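Local atomic coordinates of polyguluronate lyase (Corynebacterium sp., PDB entry 1UAI), a protein that probably cleaves the poly(alpha-L-guluronate) chains of alginate, acting as a lyase with a jellyroll beta-sandwich fold. Residues A[127-132]-A[136-141]; A[104-107]-A[112-115]; A[147-152]-A[171-176]. All coordinates share one frame; numbering follows the deposited sequence.

In the fold
All three contacts belong to one jellyroll beta-sandwich and follow one another along the chain in the order contact 2, contact 1, contact 3. Contact 2 joins the end of strand 95-105, in one sheet, to the start of strand 112-119, in the other. Contact 1 lies in that second sheet, in the hairpin of strands 124-131 and 134-139. Contact 3 again runs between the sheets, from strand 144-149 to strand 168-173. Contact 1 touches both others, its centre about 11 Å from each of theirs. Contacts 2 and 3 have centres about 16 Å apart and do not touch. Contact 1 thus forms part of one layer, while contacts 2 and 3 run between the two layers.

Contact 1. Residues A[127-132]-A[136-141]; sequences VFRLEG and YITKGD
Phe-128 and Ile-137 both set their first side-chain branch (CG and CG1) anti to the carbonyl carbon, with chi1 of -82° in Phe-128 and -63° in Ile-137. With the two residues paired across the strands on the same face, these torsions lay the side chains side by side, pointing the same way. CD1 of Ile-137 lies over the centre of the Phe-128 ring, 3.4 Å from its centroid, in a CH-pi contact. Phe-99 and Phe-162 meet this ring edge-to-face from the opposite sheet. The backbones pair as antiparallel strands. Arg-129 and Tyr-136 form a hydrogen-bonded pair, with Arg-129 N to Tyr-136 O at 2.9 Å and Tyr-136 N to Arg-129 O at 2.8 Å. Further along, Thr-138 grips Val-127 twice. Thr-138 N donates to Val-127 O (3.0 Å), and Thr-138 OG1 accepts a more bent bond from Val-127 N (2.8 Å). Thr-138 CG2 rests beside CB of Arg-129 at 3.8 Å. From there the arginine chain runs out fully extended. Its NE makes a salt bridge to OE2 of Glu-131 (2.7 Å), reaching the anti side of that oxygen. The Glu-131 side chain crosses the Tyr-136 side chain at about a right angle, with carboxylate and ring planes 72° apart. A water links Glu-131 OE1 to Tyr-136 OH. His-144 NE2 is hydrogen-bonded to the same OE1, and its ring stacks on the tyrosine. This is an antiparallel beta hairpin whose two faces differ: Phe-128 and Ile-137 fill the interior of the jellyroll sandwich, and Arg-129 and Tyr-136 lie on the face turned away from the other sheet.

Contact 2. Residues A[104-107]-A[112-115]; sequences NHLP and HLVG
Leu-106 and Leu-113 meet where the two backbones run without pairing; the nearest CA atoms, of Leu-106 and His-112, are 6.6 Å apart, and no hydrogen bond crosses between 104-107 and 112-115. The contact is made by side chains and by the backbone atoms they cover. Leu-113 is the main one. A chi1 of 176° swings its CG opposite the backbone N, which sends the side chain across toward the other segment. There CD2 of Leu-113 lies 3.3 Å from the backbone O of His-105, a close van der Waals contact. Leu-106 comes to the same leucine obliquely. One of its methyls, CD2, packs on CB of Leu-113 at 3.7 Å. The same methyl is 4.0 Å from CD2 of Leu-113, and Leu-130 of strand 124-131 also touches the Leu-106 side chain. Here the chain passes from one layer of the jellyroll sandwich to the other: strand 95-105 ends in one sheet and strand 112-119 begins in the other. Asn-104 and His-105 form a classic beta bulge opposite Gln-213 just before the chain leaves the first sheet. Pro-107 follows, with its CB directed toward 112-115. Within 112-115 its ring meets the backbone of His-112; Thr-196 of strand 194-196 and Val-60 also touch it. CG of Pro-107 is 3.9 Å from the backbone O of His-112 and 4.0 Å from the backbone N of the same residue. CD of Pro-107 lies almost as near, 4.0 Å from His-112 O. The two histidines turn their side chains elsewhere. His-105 stacks its ring on that of Tyr-211 and hydrogen-bonds through ND1 to the Tyr-211 backbone O. His-112 directs its CB away from 104-107, and its ND1 is hydrogen-bonded to Lys-110 NZ in the connecting loop.

Contact 3. Residues A[147-152]-A[171-176]; sequences LVTSDY and VYYNGV
Val-148 and Tyr-173 meet between the two sheets, near the margin of the sandwich, close to a beta bulge in one sheet and a hairpin turn in the other. Val-148 and Thr-149 form the classic bulge, both facing Leu-135. Tyr-173 begins a type I' turn that runs to Val-176 and is closed by Tyr-173 N to Val-176 O and Val-176 N to Tyr-173 O bonds. Val-148 CG1 and Tyr-173 CG each stand anti to their own backbone N, with chi1 of 175° and 171°, and this aims the two groups at each other. CG1 of Val-148 sits over one face of the Tyr-173 ring, 3.4 Å from its centroid, in a CH-pi contact. It is displaced toward the rim, and its nearest ring atom is CD2 of Tyr-173 at 3.3 Å. Asn-174 ND2 lies over the other face. The ring reaches on toward 149-152, where its OH comes 4.1 Å from CG2 of Thr-149. That OH also lies 4.4 Å from CD1 of Tyr-152, at the edge of the Tyr-152 ring. The Tyr-152 hydroxyl is itself hydrogen-bonded to Thr-156 O and Phe-103 N. Thr-149 OG1 accepts from Asp-151 N at 2.9 Å, forming an ST turn at the strand end. No hydrogen bond joins the two segments; this is apolar and aromatic packing between the facing sheets of a jellyroll beta-sandwich.

Contact 1. Residues A[127-132]-A[136-141]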
loop_
_atom_site.group_PDB
_atom_site.type_symbol
_atom_site.label_atom_id
_atom_site.label_comp_id
_atom_site.label_asym_id
_atom_site.label_seq_id
_atom_site.Cartn_x
_atom_site.Cartn_y
_atom_site.Cartn_z
ATOM N N VAL A 127 1.785 -4.800 8.095
ATOM C CA VAL A 127 0.928 -4.251 7.053
ATOM C C VAL A 127 -0.552 -4.410 7.392
ATOM O O VAL A 127 -0.918 -5.180 8.284
ATOM C CB VAL A 127 1.182 -4.967 5.683
ATOM C CG1 VAL A 127 2.666 -5.218 5.479
ATOM C CG2 VAL A 127 0.416 -6.282 5.620
ATOM N N PHE A 128 -1.386 -3.653 6.682
ATOM C CA PHE A 128 -2.840 -3.740 6.814
ATOM C C PHE A 128 -3.205 -4.728 5.709
ATOM O O PHE A 128 -3.030 -4.441 4.519
ATOM C CB PHE A 128 -3.499 -2.384 6.558
ATOM C CG PHE A 128 -3.494 -1.463 7.751
ATOM C CD1 PHE A 128 -4.677 -1.180 8.430
ATOM C CD2 PHE A 128 -2.315 -0.868 8.189
ATOM C CE1 PHE A 128 -4.687 -0.318 9.526
ATOM C CE2 PHE A 128 -2.313 -0.003 9.285
ATOM C CZ PHE A 128 -3.501 0.271 9.952
ATOM N N ARG A 129 -3.704 -5.889 6.117
ATOM C CA ARG A 129 -4.026 -6.968 5.196
ATOM C C ARG A 129 -5.473 -7.433 5.295
ATOM O O ARG A 129 -5.931 -7.846 6.363
ATOM C CB ARG A 129 -3.087 -8.145 5.486
ATOM C CG ARG A 129 -3.307 -9.384 4.635
ATOM C CD ARG A 129 -2.441 -10.547 5.120
ATOM N NE ARG A 129 -2.611 -11.726 4.276
ATOM C CZ ARG A 129 -1.749 -12.115 3.342
ATOM N NH1 ARG A 129 -0.634 -11.431 3.128
ATOM N NH2 ARG A 129 -2.020 -13.179 2.595
ATOM N N LEU A 130 -6.189 -7.375 4.177
ATOM C CA LEU A 130 -7.573 -7.823 4.147
ATOM C C LEU A 130 -7.676 -9.200 3.502
ATOM O O LEU A 130 -7.083 -9.450 2.449
ATOM C CB LEU A 130 -8.452 -6.846 3.354
ATOM C CG LEU A 130 -9.930 -7.239 3.214
ATOM C CD1 LEU A 130 -10.593 -7.229 4.587
ATOM C CD2 LEU A 130 -10.646 -6.280 2.273
ATOM N N GLU A 131 -8.410 -10.092 4.160
ATOM C CA GLU A 131 -8.670 -11.434 3.647
ATOM C C GLU A 131 -10.184 -11.596 3.762
ATOM O O GLU A 131 -10.709 -11.813 4.853
ATOM C CB GLU A 131 -7.954 -12.502 4.483
ATOM C CG GLU A 131 -6.446 -12.308 4.555
ATOM C CD GLU A 131 -5.706 -13.517 5.103
ATOM O OE1 GLU A 131 -6.332 -14.359 5.781
ATOM O OE2 GLU A 131 -4.485 -13.622 4.863
ATOM N N GLY A 132 -10.889 -11.462 2.640
ATOM C CA GLY A 132 -12.339 -11.570 2.663
ATOM C C GLY A 132 -12.913 -10.366 3.389
ATOM O O GLY A 132 -12.825 -9.241 2.897
ATOM N N TYR A 136 -6.617 -7.528 9.013
ATOM C CA TYR A 136 -5.578 -7.800 9.999
ATOM C C TYR A 136 -4.435 -6.809 9.950
ATOM O O TYR A 136 -4.199 -6.155 8.931
ATOM C CB TYR A 136 -4.925 -9.156 9.737
ATOM C CG TYR A 136 -5.843 -10.341 9.738
ATOM C CD1 TYR A 136 -6.058 -11.075 10.898
ATOM C CD2 TYR A 136 -6.476 -10.752 8.567
ATOM C CE1 TYR A 136 -6.877 -12.196 10.894
ATOM C CE2 TYR A 136 -7.299 -11.868 8.552
ATOM C CZ TYR A 136 -7.494 -12.586 9.717
ATOM O OH TYR A 136 -8.299 -13.704 9.698
ATOM N N ILE A 137 -3.732 -6.722 11.074
ATOM C CA ILE A 137 -2.501 -5.954 11.160
ATOM C C ILE A 137 -1.528 -7.120 11.324
ATOM O O ILE A 137 -1.651 -7.924 12.257
ATOM C CB ILE A 137 -2.401 -5.053 12.403
ATOM C CG1 ILE A 137 -3.500 -3.991 12.375
ATOM C CG2 ILE A 137 -1.011 -4.408 12.451
ATOM C CD1 ILE A 137 -3.529 -3.169 11.119
ATOM N N THR A 138 -0.584 -7.234 10.401
ATOM C CA THR A 138 0.371 -8.328 10.428
ATOM C C THR A 138 1.622 -7.994 11.226
ATOM O O THR A 138 1.821 -6.861 11.657
ATOM C CB THR A 138 0.810 -8.685 9.005
ATOM O OG1 THR A 138 1.591 -7.607 8.475
ATOM C CG2 THR A 138 -0.404 -8.910 8.107
ATOM N N LYS A 139 2.453 -9.010 11.431
ATOM C CA LYS A 139 3.727 -8.859 12.120
ATOM C C LYS A 139 4.665 -9.837 11.434
ATOM O O LYS A 139 4.576 -11.047 11.647
ATOM C CB LYS A 139 3.624 -9.202 13.609
ATOM C CG LYS A 139 4.949 -9.035 14.345
ATOM C CD LYS A 139 4.849 -9.441 15.805
ATOM C CE LYS A 139 6.189 -9.297 16.510
ATOM N NZ LYS A 139 7.242 -10.151 15.894
ATOM N N GLY A 140 5.552 -9.314 10.598
ATOM C CA GLY A 140 6.468 -10.184 9.888
ATOM C C GLY A 140 5.682 -11.189 9.063
ATOM O O GLY A 140 4.734 -10.822 8.366
ATOM N N ASP A 141 6.059 -12.461 9.155
ATOM C CA ASP A 141 5.385 -13.510 8.400
ATOM C C ASP A 141 4.035 -13.931 8.970
ATOM O O ASP A 141 3.349 -14.759 8.375
ATOM C CB ASP A 141 6.282 -14.746 8.288
ATOM C CG ASP A 141 7.589 -14.455 7.586
ATOM O OD1 ASP A 141 7.560 -13.782 6.535
ATOM O OD2 ASP A 141 8.642 -14.908 8.080
HETATM O O HOH W 1 -8.668 -14.807 7.181
#

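Contact 2. Residues A[104-107]-A[112-115]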
loop_
_atom_site.group_PDB
_atom_site.type_symbol
_atom_site.label_atom_id
_atom_site.label_comp_id
_atom_site.label_asym_id
_atom_site.label_seq_id
_atom_site.Cartn_x
_atom_site.Cartn_y
_atom_site.Cartn_z
ATOM N N ASN A 104 -11.633 -1.987 -2.275
ATOM C CA ASN A 104 -12.789 -2.021 -3.173
ATOM C C ASN A 104 -13.070 -3.345 -3.863
ATOM O O ASN A 104 -14.214 -3.634 -4.212
ATOM C CB ASN A 104 -12.632 -1.003 -4.310
ATOM C CG ASN A 104 -12.252 0.380 -3.837
ATOM O OD1 ASN A 104 -11.265 0.948 -4.312
ATOM N ND2 ASN A 104 -13.038 0.944 -2.926
ATOM N N HIS A 105 -12.032 -4.140 -4.074
ATOM C CA HIS A 105 -12.195 -5.372 -4.827
ATOM C C HIS A 105 -11.133 -6.368 -4.403
ATOM O O HIS A 105 -10.012 -5.985 -4.069
ATOM C CB HIS A 105 -12.041 -5.019 -6.312
ATOM C CG HIS A 105 -12.774 -5.926 -7.251
ATOM N ND1 HIS A 105 -12.237 -7.104 -7.722
ATOM C CD2 HIS A 105 -13.983 -5.798 -7.846
ATOM C CE1 HIS A 105 -13.082 -7.660 -8.571
ATOM N NE2 HIS A 105 -14.149 -6.888 -8.665
ATOM N N LEU A 106 -11.489 -7.647 -4.431
ATOM C CA LEU A 106 -10.571 -8.704 -4.040
ATOM C C LEU A 106 -10.452 -9.756 -5.127
ATOM O O LEU A 106 -11.400 -10.003 -5.872
ATOM C CB LEU A 106 -11.062 -9.376 -2.756
ATOM C CG LEU A 106 -11.070 -8.506 -1.499
ATOM C CD1 LEU A 106 -11.818 -9.214 -0.383
ATOM C CD2 LEU A 106 -9.638 -8.201 -1.085
ATOM N N PRO A 107 -9.277 -10.386 -5.239
ATOM C CA PRO A 107 -9.104 -11.417 -6.262
ATOM C C PRO A 107 -9.923 -12.656 -5.908
ATOM O O PRO A 107 -10.312 -12.852 -4.752
ATOM C CB PRO A 107 -7.599 -11.678 -6.240
ATOM C CG PRO A 107 -7.216 -11.364 -4.823
ATOM C CD PRO A 107 -8.018 -10.129 -4.518
ATOM N N HIS A 112 -7.065 -11.999 -0.881
ATOM C CA HIS A 112 -6.100 -11.345 -0.004
ATOM C C HIS A 112 -5.509 -10.096 -0.653
ATOM O O HIS A 112 -5.052 -10.134 -1.797
ATOM C CB HIS A 112 -4.982 -12.329 0.337
ATOM C CG HIS A 112 -5.454 -13.584 1.008
ATOM N ND1 HIS A 112 -4.598 -14.613 1.334
ATOM C CD2 HIS A 112 -6.683 -13.972 1.424
ATOM C CE1 HIS A 112 -5.278 -15.580 1.924
ATOM N NE2 HIS A 112 -6.545 -15.216 1.991
ATOM N N LEU A 113 -5.478 -9.001 0.102
ATOM C CA LEU A 113 -4.996 -7.729 -0.418
ATOM C C LEU A 113 -4.373 -6.865 0.680
ATOM O O LEU A 113 -4.946 -6.716 1.759
ATOM C CB LEU A 113 -6.182 -7.005 -1.061
ATOM C CG LEU A 113 -6.033 -5.595 -1.627
ATOM C CD1 LEU A 113 -4.955 -5.559 -2.697
ATOM C CD2 LEU A 113 -7.372 -5.154 -2.199
ATOM N N VAL A 114 -3.205 -6.294 0.395
ATOM C CA VAL A 114 -2.496 -5.441 1.351
ATOM C C VAL A 114 -2.641 -3.973 0.927
ATOM O O VAL A 114 -2.387 -3.626 -0.231
ATOM C CB VAL A 114 -1.004 -5.853 1.423
ATOM C CG1 VAL A 114 -0.201 -4.829 2.203
ATOM C CG2 VAL A 114 -0.892 -7.222 2.080
ATOM N N GLY A 115 -3.043 -3.115 1.867
ATOM C CA GLY A 115 -3.269 -1.712 1.548
ATOM C C GLY A 115 -2.325 -0.660 2.106
ATOM O O GLY A 115 -2.397 0.503 1.708
#

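Contact 3. Residues A[147-152]-A[171-176]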
loop_
_atom_site.group_PDB
_atom_site.type_symbol
_atom_site.label_atom_id
_atom_site.label_comp_id
_atom_site.label_asym_id
_atom_site.label_seq_id
_atom_site.Cartn_x
_atom_site.Cartn_y
_atom_site.Cartn_z
ATOM N N LEU A 147 -6.362 -9.417 14.485
ATOM C CA LEU A 147 -7.582 -9.229 13.717
ATOM C C LEU A 147 -8.179 -7.894 14.149
ATOM O O LEU A 147 -8.480 -7.696 15.325
ATOM C CB LEU A 147 -8.590 -10.345 14.012
ATOM C CG LEU A 147 -9.970 -10.158 13.371
ATOM C CD1 LEU A 147 -9.871 -10.358 11.866
ATOM C CD2 LEU A 147 -10.959 -11.144 13.977
ATOM N N VAL A 148 -8.324 -6.971 13.208
ATOM C CA VAL A 148 -8.916 -5.675 13.513
ATOM C C VAL A 148 -10.432 -5.856 13.558
ATOM O O VAL A 148 -11.097 -5.414 14.496
ATOM C CB VAL A 148 -8.547 -4.632 12.438
ATOM C CG1 VAL A 148 -9.269 -3.321 12.711
ATOM C CG2 VAL A 148 -7.038 -4.418 12.425
ATOM N N THR A 149 -10.967 -6.514 12.536
ATOM C CA THR A 149 -12.395 -6.789 12.453
ATOM C C THR A 149 -12.652 -7.895 11.440
ATOM O O THR A 149 -11.952 -7.998 10.432
ATOM C CB THR A 149 -13.201 -5.542 12.017
ATOM O OG1 THR A 149 -14.578 -5.905 11.842
ATOM C CG2 THR A 149 -12.667 -4.980 10.708
ATOM N N SER A 150 -13.640 -8.736 11.727
ATOM C CA SER A 150 -14.017 -9.814 10.820
ATOM C C SER A 150 -15.226 -9.330 10.028
ATOM O O SER A 150 -15.836 -10.087 9.271
ATOM C CB SER A 150 -14.393 -11.067 11.612
ATOM O OG SER A 150 -15.468 -10.801 12.498
ATOM N N ASP A 151 -15.553 -8.053 10.197
ATOM C CA ASP A 151 -16.704 -7.459 9.537
ATOM C C ASP A 151 -16.344 -6.239 8.687
ATOM O O ASP A 151 -17.068 -5.241 8.683
ATOM C CB ASP A 151 -17.744 -7.099 10.611
ATOM C CG ASP A 151 -19.095 -6.717 10.036
ATOM O OD1 ASP A 151 -19.504 -7.289 9.006
ATOM O OD2 ASP A 151 -19.764 -5.851 10.639
ATOM N N TYR A 152 -15.220 -6.311 7.973
ATOM C CA TYR A 152 -14.831 -5.207 7.102
ATOM C C TYR A 152 -15.662 -5.315 5.832
ATOM O O TYR A 152 -15.656 -6.348 5.159
ATOM C CB TYR A 152 -13.350 -5.253 6.715
ATOM C CG TYR A 152 -13.018 -4.132 5.757
ATOM C CD1 TYR A 152 -12.872 -2.821 6.214
ATOM C CD2 TYR A 152 -12.996 -4.353 4.378
ATOM C CE1 TYR A 152 -12.724 -1.759 5.325
ATOM C CE2 TYR A 152 -12.852 -3.296 3.481
ATOM C CZ TYR A 152 -12.722 -2.005 3.961
ATOM O OH TYR A 152 -12.630 -0.961 3.068
ATOM N N VAL A 171 0.100 0.685 15.945
ATOM C CA VAL A 171 -0.770 0.663 14.773
ATOM C C VAL A 171 -2.213 0.937 15.185
ATOM O O VAL A 171 -2.756 0.258 16.058
ATOM C CB VAL A 171 -0.688 -0.699 14.052
ATOM C CG1 VAL A 171 -1.367 -0.607 12.696
ATOM C CG2 VAL A 171 0.767 -1.118 13.896
ATOM N N TYR A 172 -2.822 1.930 14.543
ATOM C CA TYR A 172 -4.187 2.351 14.849
ATOM C C TYR A 172 -5.161 2.151 13.694
ATOM O O TYR A 172 -4.783 2.223 12.524
ATOM C CB TYR A 172 -4.198 3.840 15.212
ATOM C CG TYR A 172 -3.292 4.215 16.357
ATOM C CD1 TYR A 172 -3.795 4.372 17.645
ATOM C CD2 TYR A 172 -1.926 4.409 16.152
ATOM C CE1 TYR A 172 -2.961 4.712 18.706
ATOM C CE2 TYR A 172 -1.083 4.749 17.204
ATOM C CZ TYR A 172 -1.608 4.899 18.478
ATOM O OH TYR A 172 -0.780 5.221 19.527
ATOM N N TYR A 173 -6.422 1.924 14.050
ATOM C CA TYR A 173 -7.516 1.749 13.098
ATOM C C TYR A 173 -8.637 2.632 13.639
ATOM O O TYR A 173 -9.131 2.412 14.750
ATOM C CB TYR A 173 -7.958 0.288 13.058
ATOM C CG TYR A 173 -9.220 0.023 12.266
ATOM C CD1 TYR A 173 -9.204 -0.046 10.873
ATOM C CD2 TYR A 173 -10.428 -0.209 12.922
ATOM C CE1 TYR A 173 -10.364 -0.352 10.155
ATOM C CE2 TYR A 173 -11.587 -0.513 12.219
ATOM C CZ TYR A 173 -11.549 -0.587 10.838
ATOM O OH TYR A 173 -12.689 -0.931 10.147
ATOM N N ASN A 174 -9.021 3.633 12.855
ATOM C CA ASN A 174 -10.048 4.587 13.251
ATOM C C ASN A 174 -9.804 5.152 14.649
ATOM O O ASN A 174 -10.722 5.268 15.466
ATOM C CB ASN A 174 -11.445 3.966 13.143
ATOM C CG ASN A 174 -11.874 3.773 11.701
ATOM O OD1 ASN A 174 -11.383 4.463 10.803
ATOM N ND2 ASN A 174 -12.799 2.850 11.469
ATOM N N GLY A 175 -8.547 5.500 14.908
ATOM C CA GLY A 175 -8.167 6.089 16.181
ATOM C C GLY A 175 -7.913 5.157 17.348
ATOM O O GLY A 175 -7.437 5.600 18.393
ATOM N N VAL A 176 -8.210 3.873 17.185
ATOM C CA VAL A 176 -8.017 2.913 18.264
ATOM C C VAL A 176 -6.754 2.074 18.075
ATOM O O VAL A 176 -6.531 1.499 17.009
ATOM C CB VAL A 176 -9.243 1.977 18.384
ATOM C CG1 VAL A 176 -9.037 0.980 19.515
ATOM C CG2 VAL A 176 -10.502 2.802 18.620
#